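Local coordinates for protein cytochrome P450 268A2 Cyp268A2 (Mycobacterium marinum, PDB 6BLD) that belongs to the largely helical cytochrome P450 family and binds a haem, protoporphyrin IX containing iron, next to a pocket occupied by a second ligand, at residues Phe33-Leu36 with Arg37-Pro41; Val64-Arg67 with Ala68-Val71; Phe386-Leu389 with Leu390-Leu393; Thr277-Pro280 with Ser281-Ala284. One frame throughout, in Å; residues are numbered along the deposited sequence.

Contact 1 (Phe33-Leu36 with Arg37-Pro41); sequences FSEL and RAERP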
loop_
_atom_site.group_PDB
_atom_site.type_symbol
_atom_site.label_atom_id
_atom_site.label_comp_id
_atom_site.label_asym_id
_atom_site.label_seq_id
_atom_site.Cartn_x
_atom_site.Cartn_y
_atom_site.Cartn_z
ATOM N N PHE A 33 5.140 -19.348 3.323
ATOM C CA PHE A 33 4.550 -19.136 2.006
ATOM C C PHE A 33 5.111 -20.108 0.976
ATOM O O PHE A 33 4.401 -20.504 0.044
ATOM C CB PHE A 33 4.787 -17.695 1.551
ATOM C CG PHE A 33 4.022 -16.672 2.341
ATOM C CD1 PHE A 33 2.686 -16.870 2.646
ATOM C CD2 PHE A 33 4.638 -15.509 2.773
ATOM C CE1 PHE A 33 1.979 -15.929 3.371
ATOM C CE2 PHE A 33 3.937 -14.563 3.499
ATOM C CZ PHE A 33 2.606 -14.775 3.798
ATOM N N SER A 34 6.378 -20.504 1.126
ATOM C CA SER A 34 6.998 -21.396 0.151
ATOM C C SER A 34 6.365 -22.782 0.187
ATOM O O SER A 34 6.047 -23.356 -0.862
ATOM C CB SER A 34 8.503 -21.486 0.405
ATOM O OG SER A 34 9.131 -22.320 -0.553
ATOM N N GLU A 35 6.175 -23.338 1.388
ATOM C CA GLU A 35 5.581 -24.667 1.500
ATOM C C GLU A 35 4.143 -24.669 1.001
ATOM O O GLU A 35 3.708 -25.618 0.338
ATOM C CB GLU A 35 5.643 -25.164 2.943
ATOM C CG GLU A 35 4.853 -26.449 3.174
ATOM C CD GLU A 35 5.030 -27.013 4.571
ATOM O OE1 GLU A 35 4.169 -27.810 5.004
ATOM O OE2 GLU A 35 6.027 -26.663 5.234
ATOM N N LEU A 36 3.386 -23.615 1.314
ATOM C CA LEU A 36 2.018 -23.515 0.818
ATOM C C LEU A 36 1.996 -23.424 -0.703
ATOM O O LEU A 36 1.270 -24.170 -1.367
ATOM C CB LEU A 36 1.321 -22.308 1.445
ATOM C CG LEU A 36 1.022 -22.419 2.941
ATOM C CD1 LEU A 36 0.403 -21.132 3.456
ATOM C CD2 LEU A 36 0.114 -23.605 3.223
ATOM N N ARG A 37 2.801 -22.521 -1.273
ATOM C CA ARG A 37 2.871 -22.402 -2.725
ATOM C C ARG A 37 3.188 -23.737 -3.386
ATOM O O ARG A 37 2.704 -24.016 -4.487
ATOM C CB ARG A 37 3.925 -21.366 -3.125
ATOM C CG ARG A 37 3.462 -19.919 -3.031
ATOM C CD ARG A 37 4.396 -18.978 -3.784
ATOM N NE ARG A 37 5.802 -19.309 -3.566
ATOM C CZ ARG A 37 6.561 -18.772 -2.614
ATOM N NH1 ARG A 37 6.054 -17.871 -1.784
ATOM N NH2 ARG A 37 7.830 -19.138 -2.491
ATOM N N ALA A 38 3.983 -24.578 -2.726
ATOM C CA ALA A 38 4.398 -25.833 -3.338
ATOM C C ALA A 38 3.361 -26.933 -3.132
ATOM O O ALA A 38 3.024 -27.660 -4.073
ATOM C CB ALA A 38 5.758 -26.262 -2.784
ATOM N N GLU A 39 2.840 -27.069 -1.912
ATOM C CA GLU A 39 1.985 -28.200 -1.566
ATOM C C GLU A 39 0.497 -27.863 -1.574
ATOM O O GLU A 39 -0.299 -28.594 -2.172
ATOM C CB GLU A 39 2.382 -28.758 -0.192
ATOM C CG GLU A 39 3.887 -28.896 0.039
ATOM C CD GLU A 39 4.557 -29.903 -0.883
ATOM O OE1 GLU A 39 3.849 -30.651 -1.592
ATOM O OE2 GLU A 39 5.806 -29.947 -0.895
ATOM N N ARG A 40 0.095 -26.783 -0.905
ATOM C CA ARG A 40 -1.315 -26.414 -0.767
ATOM C C ARG A 40 -1.469 -24.932 -1.084
ATOM O O ARG A 40 -1.610 -24.100 -0.176
ATOM C CB ARG A 40 -1.834 -26.744 0.634
ATOM C CG ARG A 40 -1.521 -28.168 1.083
ATOM C CD ARG A 40 -1.879 -28.404 2.544
ATOM N NE ARG A 40 -1.109 -27.566 3.460
ATOM C CZ ARG A 40 0.169 -27.765 3.772
ATOM N NH1 ARG A 40 0.777 -26.948 4.620
ATOM N NH2 ARG A 40 0.838 -28.778 3.240
ATOM N N PRO A 41 -1.448 -24.566 -2.369
ATOM C CA PRO A 41 -1.448 -23.137 -2.731
ATOM C C PRO A 41 -2.700 -22.392 -2.309
ATOM O O PRO A 41 -2.647 -21.164 -2.156
ATOM C CB PRO A 41 -1.302 -23.163 -4.259
ATOM C CG PRO A 41 -1.790 -24.515 -4.667
ATOM C CD PRO A 41 -1.403 -25.439 -3.554
#

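Contact 2 (Val64-Arg67 with Ala68-Val71); sequences VTRR and ADIV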
loop_
_atom_site.group_PDB
_atom_site.type_symbol
_atom_site.label_atom_id
_atom_site.label_comp_id
_atom_site.label_asym_id
_atom_site.label_seq_id
_atom_site.Cartn_x
_atom_site.Cartn_y
_atom_site.Cartn_z
ATOM N N VAL A 64 -4.350 -17.445 -0.472
ATOM C CA VAL A 64 -3.961 -17.493 -1.878
ATOM C C VAL A 64 -2.514 -17.029 -1.965
ATOM O O VAL A 64 -2.217 -15.845 -1.763
ATOM C CB VAL A 64 -4.875 -16.627 -2.754
ATOM C CG1 VAL A 64 -4.416 -16.675 -4.199
ATOM C CG2 VAL A 64 -6.314 -17.086 -2.630
ATOM N N THR A 65 -1.611 -17.959 -2.289
ATOM C CA THR A 65 -0.179 -17.711 -2.206
ATOM C C THR A 65 0.527 -17.630 -3.552
ATOM O O THR A 65 1.594 -17.014 -3.630
ATOM C CB THR A 65 0.495 -18.807 -1.366
ATOM O OG1 THR A 65 0.182 -20.090 -1.919
ATOM C CG2 THR A 65 0.012 -18.749 0.078
ATOM N N ARG A 66 -0.025 -18.231 -4.602
ATOM C CA ARG A 66 0.613 -18.223 -5.911
ATOM C C ARG A 66 0.223 -16.975 -6.693
ATOM O O ARG A 66 -0.898 -16.470 -6.578
ATOM C CB ARG A 66 0.238 -19.477 -6.703
ATOM C CG ARG A 66 0.988 -20.724 -6.262
ATOM C CD ARG A 66 0.669 -21.912 -7.153
ATOM N NE ARG A 66 1.359 -23.121 -6.712
ATOM C CZ ARG A 66 1.105 -24.340 -7.178
ATOM N NH1 ARG A 66 0.172 -24.516 -8.104
ATOM N NH2 ARG A 66 1.784 -25.383 -6.719
ATOM N N ARG A 67 1.168 -16.480 -7.496
ATOM C CA ARG A 67 0.935 -15.244 -8.239
ATOM C C ARG A 67 -0.214 -15.395 -9.228
ATOM O O ARG A 67 -1.070 -14.509 -9.331
ATOM C CB ARG A 67 2.212 -14.816 -8.963
ATOM C CG ARG A 67 2.079 -13.503 -9.714
ATOM C CD ARG A 67 2.630 -13.609 -11.126
ATOM N NE ARG A 67 2.098 -12.565 -11.995
ATOM C CZ ARG A 67 1.261 -12.784 -13.003
ATOM N NH1 ARG A 67 0.858 -14.017 -13.278
ATOM N NH2 ARG A 67 0.828 -11.769 -13.738
ATOM N N ALA A 68 -0.251 -16.509 -9.964
ATOM C CA ALA A 68 -1.313 -16.712 -10.945
ATOM C C ALA A 68 -2.686 -16.732 -10.284
ATOM O O ALA A 68 -3.651 -16.179 -10.824
ATOM C CB ALA A 68 -1.073 -18.006 -11.723
ATOM N N ASP A 69 -2.794 -17.358 -9.110
ATOM C CA ASP A 69 -4.077 -17.395 -8.415
ATOM C C ASP A 69 -4.451 -16.029 -7.856
ATOM O O ASP A 69 -5.637 -15.684 -7.804
ATOM C CB ASP A 69 -4.041 -18.439 -7.300
ATOM C CG ASP A 69 -3.983 -19.859 -7.831
ATOM O OD1 ASP A 69 -4.536 -20.108 -8.921
ATOM O OD2 ASP A 69 -3.387 -20.726 -7.156
ATOM N N ILE A 70 -3.456 -15.242 -7.434
ATOM C CA ILE A 70 -3.719 -13.882 -6.973
ATOM C C ILE A 70 -4.276 -13.036 -8.111
ATOM O O ILE A 70 -5.209 -12.245 -7.922
ATOM C CB ILE A 70 -2.438 -13.270 -6.373
ATOM C CG1 ILE A 70 -2.149 -13.890 -5.004
ATOM C CG2 ILE A 70 -2.539 -11.751 -6.282
ATOM C CD1 ILE A 70 -0.846 -13.443 -4.397
ATOM N N VAL A 71 -3.724 -13.203 -9.315
ATOM C CA VAL A 71 -4.257 -12.511 -10.486
ATOM C C VAL A 71 -5.675 -12.983 -10.784
ATOM O O VAL A 71 -6.553 -12.181 -11.128
ATOM C CB VAL A 71 -3.318 -12.716 -11.690
ATOM C CG1 VAL A 71 -3.992 -12.289 -12.985
ATOM C CG2 VAL A 71 -2.016 -11.951 -11.481
HETATM O O HOH W 1 -2.502 -19.691 -4.698
HETATM O O HOH W 2 -2.496 -23.038 -8.136
#

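Contact 3 (Phe386-Leu389 with Leu390-Leu393); sequences FGEL and LVQL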
loop_
_atom_site.group_PDB
_atom_site.type_symbol
_atom_site.label_atom_id
_atom_site.label_comp_id
_atom_site.label_asym_id
_atom_site.label_seq_id
_atom_site.Cartn_x
_atom_site.Cartn_y
_atom_site.Cartn_z
ATOM N N PHE A 386 14.991 8.495 -6.175
ATOM C CA PHE A 386 16.197 7.682 -6.274
ATOM C C PHE A 386 17.202 8.282 -7.247
ATOM O O PHE A 386 18.407 8.047 -7.107
ATOM C CB PHE A 386 15.839 6.252 -6.679
ATOM C CG PHE A 386 15.335 5.416 -5.536
ATOM C CD1 PHE A 386 16.198 4.990 -4.540
ATOM C CD2 PHE A 386 13.996 5.073 -5.449
ATOM C CE1 PHE A 386 15.737 4.228 -3.482
ATOM C CE2 PHE A 386 13.529 4.312 -4.393
ATOM C CZ PHE A 386 14.401 3.889 -3.409
ATOM N N GLY A 387 16.734 9.056 -8.226
ATOM C CA GLY A 387 17.659 9.787 -9.073
ATOM C C GLY A 387 18.339 10.921 -8.332
ATOM O O GLY A 387 19.523 11.194 -8.545
ATOM N N GLU A 388 17.602 11.594 -7.443
ATOM C CA GLU A 388 18.190 12.681 -6.668
ATOM C C GLU A 388 19.118 12.161 -5.582
ATOM O O GLU A 388 20.124 12.808 -5.269
ATOM C CB GLU A 388 17.091 13.548 -6.054
ATOM C CG GLU A 388 16.417 14.475 -7.045
ATOM C CD GLU A 388 17.417 15.232 -7.898
ATOM O OE1 GLU A 388 18.440 15.702 -7.354
ATOM O OE2 GLU A 388 17.183 15.353 -9.118
ATOM N N LEU A 389 18.799 11.006 -4.992
ATOM C CA LEU A 389 19.706 10.404 -4.023
ATOM C C LEU A 389 21.026 10.017 -4.672
ATOM O O LEU A 389 22.072 10.037 -4.013
ATOM C CB LEU A 389 19.054 9.183 -3.371
ATOM C CG LEU A 389 17.960 9.466 -2.339
ATOM C CD1 LEU A 389 17.163 8.204 -2.036
ATOM C CD2 LEU A 389 18.548 10.053 -1.065
ATOM N N LEU A 390 21.004 9.673 -5.960
ATOM C CA LEU A 390 22.238 9.368 -6.672
ATOM C C LEU A 390 22.919 10.628 -7.193
ATOM O O LEU A 390 24.142 10.637 -7.369
ATOM C CB LEU A 390 21.955 8.404 -7.824
ATOM C CG LEU A 390 21.494 7.000 -7.428
ATOM C CD1 LEU A 390 21.595 6.044 -8.607
ATOM C CD2 LEU A 390 22.296 6.483 -6.247
ATOM N N VAL A 391 22.155 11.691 -7.444
ATOM C CA VAL A 391 22.750 12.943 -7.901
ATOM C C VAL A 391 23.472 13.639 -6.753
ATOM O O VAL A 391 24.613 14.091 -6.899
ATOM C CB VAL A 391 21.674 13.851 -8.526
ATOM C CG1 VAL A 391 22.071 15.320 -8.410
ATOM C CG2 VAL A 391 21.441 13.477 -9.980
ATOM N N GLN A 392 22.828 13.717 -5.589
ATOM C CA GLN A 392 23.344 14.519 -4.486
ATOM C C GLN A 392 24.188 13.711 -3.505
ATOM O O GLN A 392 25.216 14.204 -3.027
ATOM C CB GLN A 392 22.183 15.186 -3.742
ATOM C CG GLN A 392 21.239 15.964 -4.645
ATOM C CD GLN A 392 20.474 17.039 -3.899
ATOM O OE1 GLN A 392 20.945 17.566 -2.891
ATOM N NE2 GLN A 392 19.286 17.370 -4.390
ATOM N N LEU A 393 23.777 12.480 -3.190
ATOM C CA LEU A 393 24.435 11.653 -2.179
ATOM C C LEU A 393 24.861 10.330 -2.800
ATOM O O LEU A 393 24.238 9.286 -2.553
ATOM C CB LEU A 393 23.520 11.427 -0.977
ATOM C CG LEU A 393 23.112 12.735 -0.298
ATOM C CD1 LEU A 393 22.276 12.494 0.948
ATOM C CD2 LEU A 393 24.363 13.526 0.031
#

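Contact 4 (Thr277-Pro280 with Ser281-Ala284); sequences TDFP and SQKA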
loop_
_atom_site.group_PDB
_atom_site.type_symbol
_atom_site.label_atom_id
_atom_site.label_comp_id
_atom_site.label_asym_id
_atom_site.label_seq_id
_atom_site.Cartn_x
_atom_site.Cartn_y
_atom_site.Cartn_z
ATOM N N THR A 277 21.580 -0.892 -0.820
ATOM C CA THR A 277 22.722 -1.129 0.057
ATOM C C THR A 277 23.091 -2.607 0.093
ATOM O O THR A 277 24.276 -2.958 0.098
ATOM C CB THR A 277 22.416 -0.619 1.467
ATOM O OG1 THR A 277 22.126 0.783 1.419
ATOM C CG2 THR A 277 23.600 -0.856 2.394
ATOM N N ASP A 278 22.088 -3.487 0.115
ATOM C CA ASP A 278 22.337 -4.921 0.174
ATOM C C ASP A 278 22.822 -5.490 -1.152
ATOM O O ASP A 278 23.390 -6.586 -1.169
ATOM C CB ASP A 278 21.069 -5.655 0.616
ATOM C CG ASP A 278 20.658 -5.310 2.034
ATOM O OD1 ASP A 278 21.507 -4.795 2.790
ATOM O OD2 ASP A 278 19.486 -5.553 2.392
ATOM N N PHE A 279 22.614 -4.778 -2.258
ATOM C CA PHE A 279 23.039 -5.226 -3.585
ATOM C C PHE A 279 23.786 -4.088 -4.268
ATOM O O PHE A 279 23.242 -3.418 -5.157
ATOM C CB PHE A 279 21.845 -5.685 -4.423
ATOM C CG PHE A 279 21.137 -6.887 -3.861
ATOM C CD1 PHE A 279 20.148 -6.740 -2.902
ATOM C CD2 PHE A 279 21.459 -8.163 -4.294
ATOM C CE1 PHE A 279 19.496 -7.842 -2.384
ATOM C CE2 PHE A 279 20.811 -9.269 -3.779
ATOM C CZ PHE A 279 19.828 -9.108 -2.824
ATOM N N PRO A 280 25.040 -3.840 -3.876
ATOM C CA PRO A 280 25.793 -2.735 -4.494
ATOM C C PRO A 280 25.991 -2.888 -5.992
ATOM O O PRO A 280 26.014 -1.878 -6.707
ATOM C CB PRO A 280 27.134 -2.765 -3.746
ATOM C CG PRO A 280 26.842 -3.454 -2.459
ATOM C CD PRO A 280 25.783 -4.467 -2.770
ATOM N N SER A 281 26.145 -4.118 -6.493
ATOM C CA SER A 281 26.310 -4.303 -7.931
ATOM C C SER A 281 25.050 -3.915 -8.693
ATOM O O SER A 281 25.133 -3.494 -9.853
ATOM C CB SER A 281 26.697 -5.751 -8.240
ATOM O OG SER A 281 25.555 -6.592 -8.270
ATOM N N GLN A 282 23.881 -4.046 -8.062
ATOM C CA GLN A 282 22.650 -3.596 -8.698
ATOM C C GLN A 282 22.578 -2.075 -8.742
ATOM O O GLN A 282 22.087 -1.498 -9.719
ATOM C CB GLN A 282 21.440 -4.175 -7.966
ATOM C CG GLN A 282 21.313 -5.682 -8.091
ATOM C CD GLN A 282 21.052 -6.120 -9.519
ATOM O OE1 GLN A 282 21.713 -7.019 -10.037
ATOM N NE2 GLN A 282 20.093 -5.474 -10.168
ATOM N N LYS A 283 23.066 -1.408 -7.693
ATOM C CA LYS A 283 23.097 0.051 -7.698
ATOM C C LYS A 283 24.062 0.576 -8.754
ATOM O O LYS A 283 23.749 1.541 -9.462
ATOM C CB LYS A 283 23.476 0.573 -6.313
ATOM C CG LYS A 283 23.494 2.088 -6.200
ATOM C CD LYS A 283 24.511 2.550 -5.170
ATOM C CE LYS A 283 23.867 3.425 -4.109
ATOM N NZ LYS A 283 24.867 4.290 -3.419
ATOM N N ALA A 284 25.237 -0.046 -8.876
ATOM C CA ALA A 284 26.188 0.368 -9.903
ATOM C C ALA A 284 25.639 0.123 -11.302
ATOM O O ALA A 284 25.915 0.900 -12.222
ATOM C CB ALA A 284 27.518 -0.363 -9.715
#

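Contact 1 (Phe33-Leu36 with Arg37-Pro41)
Arg37 folds back over the turn of helix that precedes it, so that one face of its guanidinium covers backbone atoms of Phe33 and Ser34. A bend at chi3 (-42°) turns the group this way: CZ lies 3.8 Å from Ser34 CA, and NH1 is 3.6 Å from Phe33 CB. The same Phe33 carbonyl accepts the regular helical bond, Arg37 N to Phe33 O, at 2.9 Å. The charge itself is met further off, by a salt bridge from NH2 to Glu30 and a hydrogen bond from NH1 to Ser338. Phe33, Leu36 and Arg37 form the buried side of the turn.

The solvent side is looser. Glu35 runs extended alongside Arg40, its OE1 at the guanidinium edge, 3.5 Å from Arg40 NH1. The carboxylate is turned 89° against the guanidinium, and at this length the salt bridge is loose; Arg40 NE has a second partner in Asp12. The buried Leu36 bounds this side from within, its CD2 3.7 Å from Arg40 NH1. Glu39 N donates to Glu35 O at 2.8 Å, while their side chains meet through carbon, CG to CG at 4.1 Å, and the carboxylates stay apart.

Around this end of helix 26-39, Phe33 meets the ring of Phe335 in strand 331-335, Leu36 rests on the N-terminal loop at Asp12 and Leu16, and Pro41 leads into edge strand 42-45.

Contact 2 (Val64-Arg67 with Ala68-Val71)
Val64, at the end of a strand, packs its CG1 branch onto the first turn of the following helix, 3.6 Å from Asp69 CB and 3.7 Å from Ile70 CG1. With CG1 anti to the backbone N (chi1 179°), this methyl is directed at the turn, and it forms the apolar floor of the contact.

Backbone bonds wind the helix from its N-cap, Arg66: Ile70 N donates to Arg66 O and Val71 N to Arg67 O, both at 3.0 Å.

Water carries the polar link between side chain and N-cap. One molecule accepts from Arg66 N at 2.9 Å and donates to Asp69 OD2 at 2.8 Å; a second donates to the same OD2 at 2.7 Å and takes a weak bond from Arg66 NH1. The Arg66 guanidinium has a direct partner in Arg37 O.

Val71 CG2 lies over one face of the Arg67 guanidinium, offset toward its rim, 3.6 Å from Arg67 NH2; NE is held by Pro360 O.

Asp69 thus reaches the backbone N of the N-cap through a single water, and its negative charge near the helix start probably interacts favourably with the helix dipole and may partly offset the charge of Arg66, which it meets through water.

Contact 3 (Phe386-Leu389 with Leu390-Leu393)
Leu390 lays its CG against Phe386 O, 3.3 Å away, in the last turns of helix 375-392, the L helix of the P450 fold. Its N-H also belongs to Phe386 O, at 3.3 Å, but approaches from above the carbonyl plane, and it shares a weak second bond with Gly387 O.

Val391 follows with a shorter link, N to Gly387 O at 2.9 Å. Its two methyls divide the work: CG2 closes on Gly387 O at 3.3 Å, and CG1, anti to the backbone N, lies 3.8 Å from Glu388 OE1, the two side chains running side by side.

Gln392 N donates almost straight to Glu388 O (162°). Its side chain passes across that of Glu388, with amide and carboxylate planes 73° apart and Gln392 NE2 3.5 Å from Glu388 OE1. The polar ends are tied instead to one residue of helix 123-147: Glu388 OE1 forms a salt bridge with Lys138 NZ, and Gln392 NE2 bonds to Lys138 O. A bend at chi2 (-48°) turns the Glu388 carboxylate back toward Val391 and Gln392; through Lys138 both polar side chains join helix 375-392 to helix 123-147.

Leu393 ends the helix by leaving helical backbone angles, and its side chain is buried near Phe419 and Arg145. Its N still donates to Leu389 O at 3.1 Å, lying well above the plane of that carbonyl.

Contact 4 (Thr277-Pro280 with Ser281-Ala284)
Phe279 overlaps Gln282 through its CB, which lies 3.7 Å from Gln282 CG and 3.9 Å from Gln282 CB. The aliphatic part of the glutamine folds back against the start of its own helix because CG stands beside the backbone N (chi1 -67°). The phenyl ring itself leads away from this turn to meet Trp304 of helix 290-305, the two rings nearly perpendicular.

The junction joins two helices of the P450 fold, the long helix I (247-278) and the short helix J (280-288). Phe279 is both the first residue to leave the former and the N-cap of the latter, and its non-helical backbone angles turn the chain between them. Its carbonyl starts the new helix: Lys283 N donates to Phe279 O at 3.2 Å, in the carbonyl plane, and Gln282 N adds a weak bond to the same oxygen at 3.0 Å. Pro280 O then takes Ala284 N at 2.9 Å.

Aliphatic carbon lies beside Pro280 O. Lys283 CB is 3.6 Å from Pro280 O, and Ala284 CB is 3.7 Å from it, while the far end of the lysine makes weak bonds to Pro394 O and Ile396 O.

Proline, having no N-H to donate, suits the first turn of a helix. The bonds of that turn are made by backbone carbonyls, with the Phe279 side chain packed on Gln282 and Trp304 rather than capping.

The contacts form two pairs. Contacts 1 and 2 come first along the chain, with centres 11 Å apart, and touch: Arg37 O is probably hydrogen-bonded to Arg66 NE and Pro41 O to Thr65 OG1, tying the end of helix 26-39 to the loop between strand 61-64 and helix 67-75. Strands 42-45, following contact 1, and 61-64, ending in contact 2, pair in one mixed sheet. Contact 4, then contact 3, follow much later, 14 Å apart between centres, and meet where Leu390 packs on Lys283, joining helices 280-288 and 375-392. The pairs lie about 29 to 40 Å apart between centres, in separate regions of the haem protein, one beside the mixed sheet, the other among helices.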